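Local coordinates for protein aminopentol aminotransferase (PDB 6HBS) that transfers the amino group of aminopentol (hydrolysed fumonisin B1) to pyruvate, using pyridoxal 5'-phosphate as cofactor, in the degradation of fumonisin B1, at residues A[202-207]-A[335-340]; A[342-347]-A[375-380]. One frame throughout, in Å; residues are numbered along the deposited sequence.

Contact 1 (A[202-207]-A[335-340]); sequences FEDQAL and ELKQTG
The backbones of Gln205 and Gly340 come nearest, 4.8 Å between their CA atoms, where residues 204-207 and 337-340 run about 35° apart. One hydrogen bond links the backbone of 202-207 to a side chain of 335-340: Gln205 N donates to Thr339 OG1 over 2.9 Å at 155°. Thr339 OG1 sits between its own backbone N and carbonyl carbon (chi1 59°), and there it faces the incoming N-H. Gln205 donates a second bond, from its side chain. Its NE2 donates to Thr339 O over 3.2 Å, with the acceptor in the amide plane but the donor above the carbonyl plane. The stronger partner of this NE2 is Met344 O, so the amide group is gripped twice. Beside them Asp204 and Lys337 cross at about a right angle and form a salt bridge. Lys337 NZ lies 2.8 Å from Asp204 OD2, on the syn lone pair; its bond to Asp204 OD1 is weak. A water lies 2.8 Å from both Asp204 OD1 and Lys337 O, and 2.6 Å from Thr339 OG1. An alanine at Asp204 would probably leave the ammonium of Lys337 without this counter-charge and the water with one anchor fewer. Gly340 has positive phi, which favours glycine, and a CB there would also clash with Gln205 NE2. No other chain of the assembly touches the two segments. This is a surface contact of the class-III aminotransferase fold, in which the loop before strand 206-207 is pinned to strand 336-339 of a two-stranded antiparallel sheet.

Contact 2 (A[342-347]-A[375-380]); sequences AQMPQI and YHNMFL
Close to the cofactor site, the irregular segment 375-380 is bonded to the turn that leads into strand 346-349. The side chain of His376 is about 6 Å from bound pyridoxal phosphate, and that of Phe379 about 5 Å from the side chain of Lys258, probably the lysine that carries the cofactor, as in relatives. Two backbone bonds set the pairing. Met378 N donates to Pro345 O over 2.8 Å, nearly straight at 177°. Leu380 N donates to Gln343 O over 2.9 Å. Between them Met344 CA makes a CA-H...O contact of 3.1 Å with Met378 O. That oxygen also accepts Asn377 ND2 at 3.0 Å, from above its carbonyl plane. Asn377 OD1 is held by Arg233, a residue of the cofactor pocket, so both ends of the amide are fixed. Asn377 ND2 lies over one face of the Phe379 ring, offset toward the rim. Met344 runs side by side with Asn377 and meets the same ring obliquely. Its chi3 bend (48°) brings CE against Phe379 CE2, an apolar contact. The sulfur makes the Met-aromatic contact: Met344 SD lies 5.3 Å from the centre of the Phe379 ring. Pro345 and Met378 cross at about a right angle, with Pro345 CD packed on Met378 CB. Met378 also bends at its chi3 (-81°), and its CE touches CB, CG1 and CD1 of Ile347. His376 ND1 donates to Asn377 O over 2.7 Å, in the plane of both ring and carbonyl. Gln346 NE2 bonds to Glu203 O, while its OE1 rests against the backbone at His376 and Asn377 without a hydrogen bond. Most of the contact is buried. Helix 310-332 covers Gln343, Pro345 and Ile347, while strand 336-339 flanks Gln346 and Ile347.

Overall arrangement
From the N terminus, residues 202-207 come first, just before and into strand 206-207. Contact 1 joins them to 335-340, closing a long loop that holds helices and strands and the lysine of the cofactor site. Contact 2 then opens at 342-347 and closes a much shorter loop at 375-380, through helix 356-367 and strand 370-371. The two are in series, neither nested nor crossed. Strands 336-339 and 346-349 follow each other and pair antiparallel, so both contacts reach one small sheet. Their centres are 9 Å apart. Gln205 also packs on Asn377, so residues 202-207 touch both segments of contact 2.

Contact 1 (A[202-207]-A[335-340])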
loop_
_atom_site.group_PDB
_atom_site.type_symbol
_atom_site.label_atom_id
_atom_site.label_comp_id
_atom_site.label_asym_id
_atom_site.label_seq_id
_atom_site.Cartn_x
_atom_site.Cartn_y
_atom_site.Cartn_z
ATOM N N PHE A 202 1.124 22.782 10.566
ATOM C CA PHE A 202 1.638 23.883 11.388
ATOM C C PHE A 202 2.006 25.103 10.544
ATOM O O PHE A 202 2.711 25.974 11.023
ATOM C CB PHE A 202 2.843 23.423 12.221
ATOM C CG PHE A 202 2.492 22.435 13.301
ATOM C CD1 PHE A 202 1.885 22.864 14.471
ATOM C CD2 PHE A 202 2.725 21.081 13.134
ATOM C CE1 PHE A 202 1.569 21.958 15.469
ATOM C CE2 PHE A 202 2.390 20.168 14.119
ATOM C CZ PHE A 202 1.803 20.611 15.279
ATOM N N GLU A 203 1.496 25.201 9.318
ATOM C CA GLU A 203 1.868 26.274 8.430
ATOM C C GLU A 203 0.618 26.741 7.671
ATOM O O GLU A 203 -0.235 25.915 7.284
ATOM C CB GLU A 203 2.991 25.776 7.510
ATOM C CG GLU A 203 3.459 26.803 6.494
ATOM C CD GLU A 203 4.484 26.267 5.493
ATOM O OE1 GLU A 203 4.598 26.852 4.396
ATOM O OE2 GLU A 203 5.141 25.256 5.811
ATOM N N ASP A 204 0.523 28.061 7.454
ATOM C CA ASP A 204 -0.534 28.662 6.654
ATOM C C ASP A 204 -0.433 28.094 5.244
ATOM O O ASP A 204 0.671 27.804 4.738
ATOM C CB ASP A 204 -0.480 30.199 6.640
ATOM C CG ASP A 204 -0.734 30.852 8.003
ATOM O OD1 ASP A 204 -1.641 30.416 8.735
ATOM O OD2 ASP A 204 0.002 31.793 8.346
ATOM N N GLN A 205 -1.603 27.868 4.648
ATOM C CA GLN A 205 -1.710 27.411 3.273
ATOM C C GLN A 205 -1.626 28.617 2.325
ATOM O O GLN A 205 -1.832 29.764 2.730
ATOM C CB GLN A 205 -2.993 26.605 3.076
ATOM C CG GLN A 205 -2.995 25.352 3.926
ATOM C CD GLN A 205 -4.056 24.352 3.531
ATOM O OE1 GLN A 205 -3.744 23.179 3.341
ATOM N NE2 GLN A 205 -5.310 24.802 3.442
ATOM N N ALA A 206 -1.292 28.329 1.066
ATOM C CA ALA A 206 -1.185 29.312 0.030
ATOM C C ALA A 206 -1.460 28.653 -1.313
ATOM O O ALA A 206 -0.939 27.548 -1.572
ATOM C CB ALA A 206 0.196 29.916 0.068
ATOM N N LEU A 207 -2.231 29.342 -2.161
ATOM C CA LEU A 207 -2.472 28.914 -3.523
ATOM C C LEU A 207 -1.169 28.983 -4.338
ATOM O O LEU A 207 -0.257 29.781 -4.019
ATOM C CB LEU A 207 -3.535 29.813 -4.151
ATOM C CG LEU A 207 -4.870 29.897 -3.405
ATOM C CD1 LEU A 207 -5.862 30.726 -4.194
ATOM C CD2 LEU A 207 -5.448 28.531 -3.114
ATOM N N GLU A 335 -8.974 36.987 16.112
ATOM C CA GLU A 335 -8.664 36.955 14.669
ATOM C C GLU A 335 -8.199 35.560 14.200
ATOM O O GLU A 335 -7.302 34.950 14.811
ATOM C CB GLU A 335 -7.588 37.982 14.331
ATOM C CG GLU A 335 -7.528 38.291 12.849
ATOM C CD GLU A 335 -6.337 39.153 12.456
ATOM O OE1 GLU A 335 -5.575 39.523 13.361
ATOM O OE2 GLU A 335 -6.163 39.420 11.241
ATOM N N LEU A 336 -8.776 35.103 13.084
ATOM C CA LEU A 336 -8.387 33.826 12.435
ATOM C C LEU A 336 -7.482 34.081 11.231
ATOM O O LEU A 336 -7.535 35.117 10.634
ATOM C CB LEU A 336 -9.641 33.126 11.922
ATOM C CG LEU A 336 -10.612 32.630 12.977
ATOM C CD1 LEU A 336 -11.798 31.938 12.316
ATOM C CD2 LEU A 336 -9.903 31.699 13.942
ATOM N N LYS A 337 -6.720 33.057 10.844
ATOM C CA LYS A 337 -6.129 32.944 9.515
ATOM C C LYS A 337 -6.742 31.694 8.856
ATOM O O LYS A 337 -6.354 30.570 9.172
ATOM C CB LYS A 337 -4.604 32.812 9.603
ATOM C CG LYS A 337 -3.883 33.970 10.282
ATOM C CD LYS A 337 -2.363 33.798 10.351
ATOM C CE LYS A 337 -1.907 32.667 11.259
ATOM N NZ LYS A 337 -0.482 32.307 11.057
ATOM N N GLN A 338 -7.738 31.909 7.998
ATOM C CA GLN A 338 -8.347 30.825 7.237
ATOM C C GLN A 338 -7.701 30.854 5.861
ATOM O O GLN A 338 -7.918 31.786 5.134
ATOM C CB GLN A 338 -9.854 31.016 7.115
ATOM C CG GLN A 338 -10.544 31.162 8.463
ATOM C CD GLN A 338 -12.036 31.074 8.287
ATOM O OE1 GLN A 338 -12.588 30.001 8.022
ATOM N NE2 GLN A 338 -12.693 32.227 8.363
ATOM N N THR A 339 -6.880 29.843 5.552
ATOM C CA THR A 339 -6.022 29.875 4.376
ATOM C C THR A 339 -6.238 28.632 3.517
ATOM O O THR A 339 -6.741 27.612 3.976
ATOM C CB THR A 339 -4.549 30.032 4.779
ATOM O OG1 THR A 339 -4.132 28.950 5.617
ATOM C CG2 THR A 339 -4.319 31.350 5.497
ATOM N N GLY A 340 -5.806 28.759 2.268
ATOM C CA GLY A 340 -6.055 27.823 1.218
ATOM C C GLY A 340 -7.521 27.813 0.808
ATOM O O GLY A 340 -8.346 28.568 1.314
HETATM O O HOH W 1 -4.093 29.234 8.169
#

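Contact 2 (A[342-347]-A[375-380])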
loop_
_atom_site.group_PDB
_atom_site.type_symbol
_atom_site.label_atom_id
_atom_site.label_comp_id
_atom_site.label_asym_id
_atom_site.label_seq_id
_atom_site.Cartn_x
_atom_site.Cartn_y
_atom_site.Cartn_z
ATOM N N ALA A 342 -11.416 27.148 0.534
ATOM C CA ALA A 342 -12.397 26.962 1.602
ATOM C C ALA A 342 -12.799 25.484 1.730
ATOM O O ALA A 342 -13.174 25.061 2.821
ATOM C CB ALA A 342 -13.624 27.812 1.367
ATOM N N GLN A 343 -12.722 24.718 0.633
ATOM C CA GLN A 343 -13.070 23.259 0.648
ATOM C C GLN A 343 -11.937 22.382 1.243
ATOM O O GLN A 343 -12.142 21.162 1.444
ATOM C CB GLN A 343 -13.450 22.792 -0.766
ATOM C CG GLN A 343 -12.329 22.777 -1.806
ATOM C CD GLN A 343 -12.187 24.033 -2.632
ATOM O OE1 GLN A 343 -12.427 25.124 -2.129
ATOM N NE2 GLN A 343 -11.783 23.895 -3.894
ATOM N N MET A 344 -10.728 22.935 1.429
ATOM C CA MET A 344 -9.622 22.236 2.103
ATOM C C MET A 344 -8.926 23.224 3.020
ATOM O O MET A 344 -7.768 23.562 2.791
ATOM C CB MET A 344 -8.583 21.695 1.116
ATOM C CG MET A 344 -9.108 20.604 0.251
ATOM S SD MET A 344 -7.874 19.895 -0.893
ATOM C CE MET A 344 -6.444 19.580 0.132
ATOM N N PRO A 345 -9.617 23.719 4.067
ATOM C CA PRO A 345 -9.141 24.885 4.801
ATOM C C PRO A 345 -8.163 24.576 5.923
ATOM O O PRO A 345 -8.237 23.531 6.576
ATOM C CB PRO A 345 -10.459 25.488 5.355
ATOM C CG PRO A 345 -11.332 24.287 5.604
ATOM C CD PRO A 345 -10.955 23.288 4.514
ATOM N N GLN A 346 -7.221 25.498 6.102
ATOM C CA GLN A 346 -6.373 25.553 7.282
ATOM C C GLN A 346 -6.913 26.723 8.116
ATOM O O GLN A 346 -7.052 27.843 7.609
ATOM C CB GLN A 346 -4.920 25.764 6.862
ATOM C CG GLN A 346 -3.906 25.719 7.989
ATOM C CD GLN A 346 -3.464 24.306 8.276
ATOM O OE1 GLN A 346 -4.247 23.510 8.798
ATOM N NE2 GLN A 346 -2.210 23.995 7.935
ATOM N N ILE A 347 -7.255 26.448 9.363
ATOM C CA ILE A 347 -7.947 27.420 10.216
ATOM C C ILE A 347 -7.126 27.562 11.500
ATOM O O ILE A 347 -7.216 26.761 12.398
ATOM C CB ILE A 347 -9.407 26.991 10.479
ATOM C CG1 ILE A 347 -10.191 26.818 9.175
ATOM C CG2 ILE A 347 -10.085 27.996 11.407
ATOM C CD1 ILE A 347 -11.609 26.246 9.347
ATOM N N TYR A 375 -3.799 21.840 13.550
ATOM C CA TYR A 375 -2.492 21.994 12.834
ATOM C C TYR A 375 -2.482 21.424 11.399
ATOM O O TYR A 375 -1.568 21.738 10.635
ATOM C CB TYR A 375 -1.331 21.512 13.722
ATOM C CG TYR A 375 -1.221 20.035 13.967
ATOM C CD1 TYR A 375 -0.835 19.162 12.952
ATOM C CD2 TYR A 375 -1.468 19.501 15.220
ATOM C CE1 TYR A 375 -0.708 17.793 13.168
ATOM C CE2 TYR A 375 -1.361 18.132 15.450
ATOM C CZ TYR A 375 -0.964 17.279 14.427
ATOM O OH TYR A 375 -0.875 15.939 14.646
ATOM N N HIS A 376 -3.486 20.639 11.011
ATOM C CA HIS A 376 -3.545 19.972 9.714
ATOM C C HIS A 376 -4.737 20.520 8.953
ATOM O O HIS A 376 -5.809 20.747 9.543
ATOM C CB HIS A 376 -3.665 18.450 9.885
ATOM C CG HIS A 376 -3.510 17.629 8.639
ATOM N ND1 HIS A 376 -4.452 17.631 7.618
ATOM C CD2 HIS A 376 -2.552 16.730 8.280
ATOM C CE1 HIS A 376 -4.068 16.799 6.661
ATOM N NE2 HIS A 376 -2.889 16.220 7.051
ATOM N N ASN A 377 -4.595 20.671 7.637
ATOM C CA ASN A 377 -5.705 21.170 6.866
ATOM C C ASN A 377 -6.879 20.198 6.960
ATOM O O ASN A 377 -6.699 18.986 7.159
ATOM C CB ASN A 377 -5.396 21.443 5.392
ATOM C CG ASN A 377 -5.211 20.182 4.578
ATOM O OD1 ASN A 377 -4.113 19.640 4.536
ATOM N ND2 ASN A 377 -6.280 19.695 3.948
ATOM N N MET A 378 -8.082 20.781 6.827
ATOM C CA MET A 378 -9.334 20.056 6.831
ATOM C C MET A 378 -9.823 19.860 5.405
ATOM O O MET A 378 -9.161 20.245 4.442
ATOM C CB MET A 378 -10.331 20.809 7.716
ATOM C CG MET A 378 -9.969 20.604 9.154
ATOM S SD MET A 378 -10.701 21.800 10.279
ATOM C CE MET A 378 -9.568 23.168 10.062
ATOM N N PHE A 379 -10.968 19.192 5.286
ATOM C CA PHE A 379 -11.557 18.826 4.034
ATOM C C PHE A 379 -13.084 18.912 4.133
ATOM O O PHE A 379 -13.662 18.566 5.164
ATOM C CB PHE A 379 -11.221 17.377 3.671
ATOM C CG PHE A 379 -9.757 17.040 3.518
ATOM C CD1 PHE A 379 -8.955 16.794 4.620
ATOM C CD2 PHE A 379 -9.176 17.014 2.260
ATOM C CE1 PHE A 379 -7.620 16.456 4.451
ATOM C CE2 PHE A 379 -7.834 16.695 2.095
ATOM C CZ PHE A 379 -7.072 16.383 3.186
ATOM N N LEU A 380 -13.710 19.334 3.038
ATOM C CA LEU A 380 -15.157 19.225 2.871
ATOM C C LEU A 380 -15.473 18.015 1.990
ATOM O O LEU A 380 -14.756 17.710 1.042
ATOM C CB LEU A 380 -15.728 20.505 2.252
ATOM C CG LEU A 380 -16.195 21.568 3.244
ATOM C CD1 LEU A 380 -17.405 21.115 4.030
ATOM C CD2 LEU A 380 -15.071 21.994 4.176
#